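Local structure of HIGH affinity ribose transport protein RBSD (Bacillus subtilis, 1OGD) at residues I26-L31 with Y120-L125. The protein probably catalyses the interconversion of the beta-pyranose and beta-furanose forms of D-ribose, working as a homodecamer built from two pentamers. Numbering follows the deposited sequence.
Sequences IADAGL and YANCIL. With RIP (beta-D-ribopyranose), chain G.
D28 and A121 meet where the ribose is held: OD1 of D28 takes a weak bond from A121 N (3.3 Å), a long and bent one. RIP O3 donates to the same D28 OD1 at a very short 2.5 Å. The other carboxylate oxygen, D28 OD2, accepts RIP O2 at 2.7 Å, so two neighbouring hydroxyls lie on one carboxylate. Y120 N adds a weak bond to RIP O3, and RIP C4 sits over the centre of the Y120 ring, 4.2 Å above its plane. H98 of the same chain, through NE2, and H20 of a second subunit, through ND1, also hydrogen-bond the sugar. The D28 and N122 side chains cross obliquely, amide and carboxylate planes 63° apart. CG of D28 stands between its backbone N and carbonyl carbon (chi1 57°), which brings the carboxylate to both the sugar and an Asx turn: G30 N donates to D28 OD2 (2.8 Å) on the anti side, with L31 N a weaker second donor. The pocket lies just past the paired ends of antiparallel strands 23-27 and 123-127 in the mixed sheet, whose last rung before it is the hydrogen-bonded pair I26 with C123, I26 N to C123 O (2.9 Å) and C123 N to I26 O. Farther along the strands from the sugar, I26 CD1 meets L125 CD1 (3.9 Å) and C123 SG, against helix 51-61.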
loop_
_atom_site.group_PDB
_atom_site.type_symbol
_atom_site.label_atom_id
_atom_site.label_comp_id
_atom_site.label_asym_id
_atom_site.label_seq_id
_atom_site.Cartn_x
_atom_site.Cartn_y
_atom_site.Cartn_z
ATOM N N ILE A 26 1.795 -16.246 -23.807
ATOM C CA ILE A 26 3.087 -16.914 -23.723
ATOM C C ILE A 26 3.889 -16.087 -24.709
ATOM O O ILE A 26 3.495 -15.943 -25.865
ATOM C CB ILE A 26 3.031 -18.376 -24.196
ATOM C CG1 ILE A 26 2.109 -19.183 -23.278
ATOM C CG2 ILE A 26 4.430 -18.979 -24.152
ATOM C CD1 ILE A 26 1.819 -20.590 -23.775
ATOM N N ALA A 27 5.008 -15.535 -24.264
ATOM C CA ALA A 27 5.778 -14.662 -25.138
ATOM C C ALA A 27 7.236 -15.009 -25.307
ATOM O O ALA A 27 7.818 -15.712 -24.482
ATOM C CB ALA A 27 5.664 -13.225 -24.625
ATOM N N ASP A 28 7.824 -14.512 -26.394
ATOM C CA ASP A 28 9.245 -14.707 -26.622
ATOM C C ASP A 28 9.923 -13.613 -25.799
ATOM O O ASP A 28 9.239 -12.795 -25.175
ATOM C CB ASP A 28 9.597 -14.612 -28.120
ATOM C CG ASP A 28 9.185 -13.289 -28.764
ATOM O OD1 ASP A 28 8.659 -13.347 -29.898
ATOM O OD2 ASP A 28 9.398 -12.207 -28.171
ATOM N N ALA A 29 11.251 -13.599 -25.785
ATOM C CA ALA A 29 11.993 -12.627 -24.992
ATOM C C ALA A 29 11.864 -11.156 -25.398
ATOM O O ALA A 29 12.308 -10.267 -24.661
ATOM C CB ALA A 29 13.465 -13.021 -24.955
ATOM N N GLY A 30 11.246 -10.887 -26.541
ATOM C CA GLY A 30 11.146 -9.509 -26.980
ATOM C C GLY A 30 9.802 -8.820 -26.872
ATOM O O GLY A 30 9.742 -7.598 -26.938
ATOM N N LEU A 31 8.728 -9.579 -26.698
ATOM C CA LEU A 31 7.403 -8.979 -26.625
ATOM C C LEU A 31 7.248 -7.957 -25.492
ATOM O O LEU A 31 7.571 -8.241 -24.340
ATOM C CB LEU A 31 6.335 -10.059 -26.450
ATOM C CG LEU A 31 4.905 -9.540 -26.602
ATOM C CD1 LEU A 31 4.628 -9.282 -28.076
ATOM C CD2 LEU A 31 3.916 -10.554 -26.049
ATOM N N TYR A 120 8.252 -13.618 -33.588
ATOM C CA TYR A 120 6.829 -13.851 -33.374
ATOM C C TYR A 120 6.423 -15.151 -32.686
ATOM O O TYR A 120 5.368 -15.719 -32.981
ATOM C CB TYR A 120 6.087 -13.710 -34.703
ATOM C CG TYR A 120 6.453 -12.441 -35.444
ATOM C CD1 TYR A 120 7.540 -12.411 -36.319
ATOM C CD2 TYR A 120 5.743 -11.258 -35.229
ATOM C CE1 TYR A 120 7.911 -11.229 -36.961
ATOM C CE2 TYR A 120 6.105 -10.074 -35.863
ATOM C CZ TYR A 120 7.190 -10.067 -36.727
ATOM O OH TYR A 120 7.553 -8.896 -37.353
ATOM N N ALA A 121 7.256 -15.620 -31.767
ATOM C CA ALA A 121 6.941 -16.829 -31.027
ATOM C C ALA A 121 6.105 -16.406 -29.818
ATOM O O ALA A 121 6.576 -16.464 -28.685
ATOM C CB ALA A 121 8.217 -17.520 -30.569
ATOM N N ASN A 122 4.877 -15.957 -30.081
ATOM C CA ASN A 122 3.954 -15.525 -29.032
ATOM C C ASN A 122 2.552 -16.034 -29.333
ATOM O O ASN A 122 2.166 -16.167 -30.492
ATOM C CB ASN A 122 3.852 -13.992 -28.943
ATOM C CG ASN A 122 5.197 -13.297 -28.965
ATOM O OD1 ASN A 122 5.605 -12.756 -29.995
ATOM N ND2 ASN A 122 5.892 -13.300 -27.833
ATOM N N CYS A 123 1.779 -16.310 -28.294
ATOM C CA CYS A 123 0.403 -16.734 -28.500
ATOM C C CYS A 123 -0.441 -16.465 -27.267
ATOM O O CYS A 123 0.065 -16.420 -26.147
ATOM C CB CYS A 123 0.324 -18.219 -28.868
ATOM S SG CYS A 123 0.630 -19.348 -27.514
ATOM N N ILE A 124 -1.732 -16.274 -27.497
ATOM C CA ILE A 124 -2.684 -16.033 -26.430
ATOM C C ILE A 124 -3.554 -17.276 -26.300
ATOM O O ILE A 124 -4.098 -17.769 -27.295
ATOM C CB ILE A 124 -3.598 -14.830 -26.755
ATOM C CG1 ILE A 124 -2.799 -13.529 -26.649
ATOM C CG2 ILE A 124 -4.801 -14.814 -25.818
ATOM C CD1 ILE A 124 -3.574 -12.300 -27.103
ATOM N N LEU A 125 -3.665 -17.796 -25.083
ATOM C CA LEU A 125 -4.506 -18.963 -24.843
ATOM C C LEU A 125 -5.777 -18.465 -24.173
ATOM O O LEU A 125 -5.720 -17.805 -23.133
ATOM C CB LEU A 125 -3.804 -19.969 -23.928
ATOM C CG LEU A 125 -2.445 -20.505 -24.377
ATOM C CD1 LEU A 125 -1.938 -21.512 -23.357
ATOM C CD2 LEU A 125 -2.569 -21.145 -25.751
HETATM C C1 RIP G . 8.421 -8.204 -30.424
HETATM C C2 RIP G . 8.402 -9.709 -30.340
HETATM C C3 RIP G . 8.110 -10.290 -31.715
HETATM C C4 RIP G . 9.049 -9.796 -32.809
HETATM C C5 RIP G . 8.997 -8.273 -32.807
HETATM O O1 RIP G . 7.126 -7.683 -30.648
HETATM O O2 RIP G . 9.664 -10.128 -29.865
HETATM O O3 RIP G . 8.114 -11.693 -31.663
HETATM O O4 RIP G . 10.383 -10.197 -32.558
HETATM O O5 RIP G . 9.258 -7.710 -31.503
#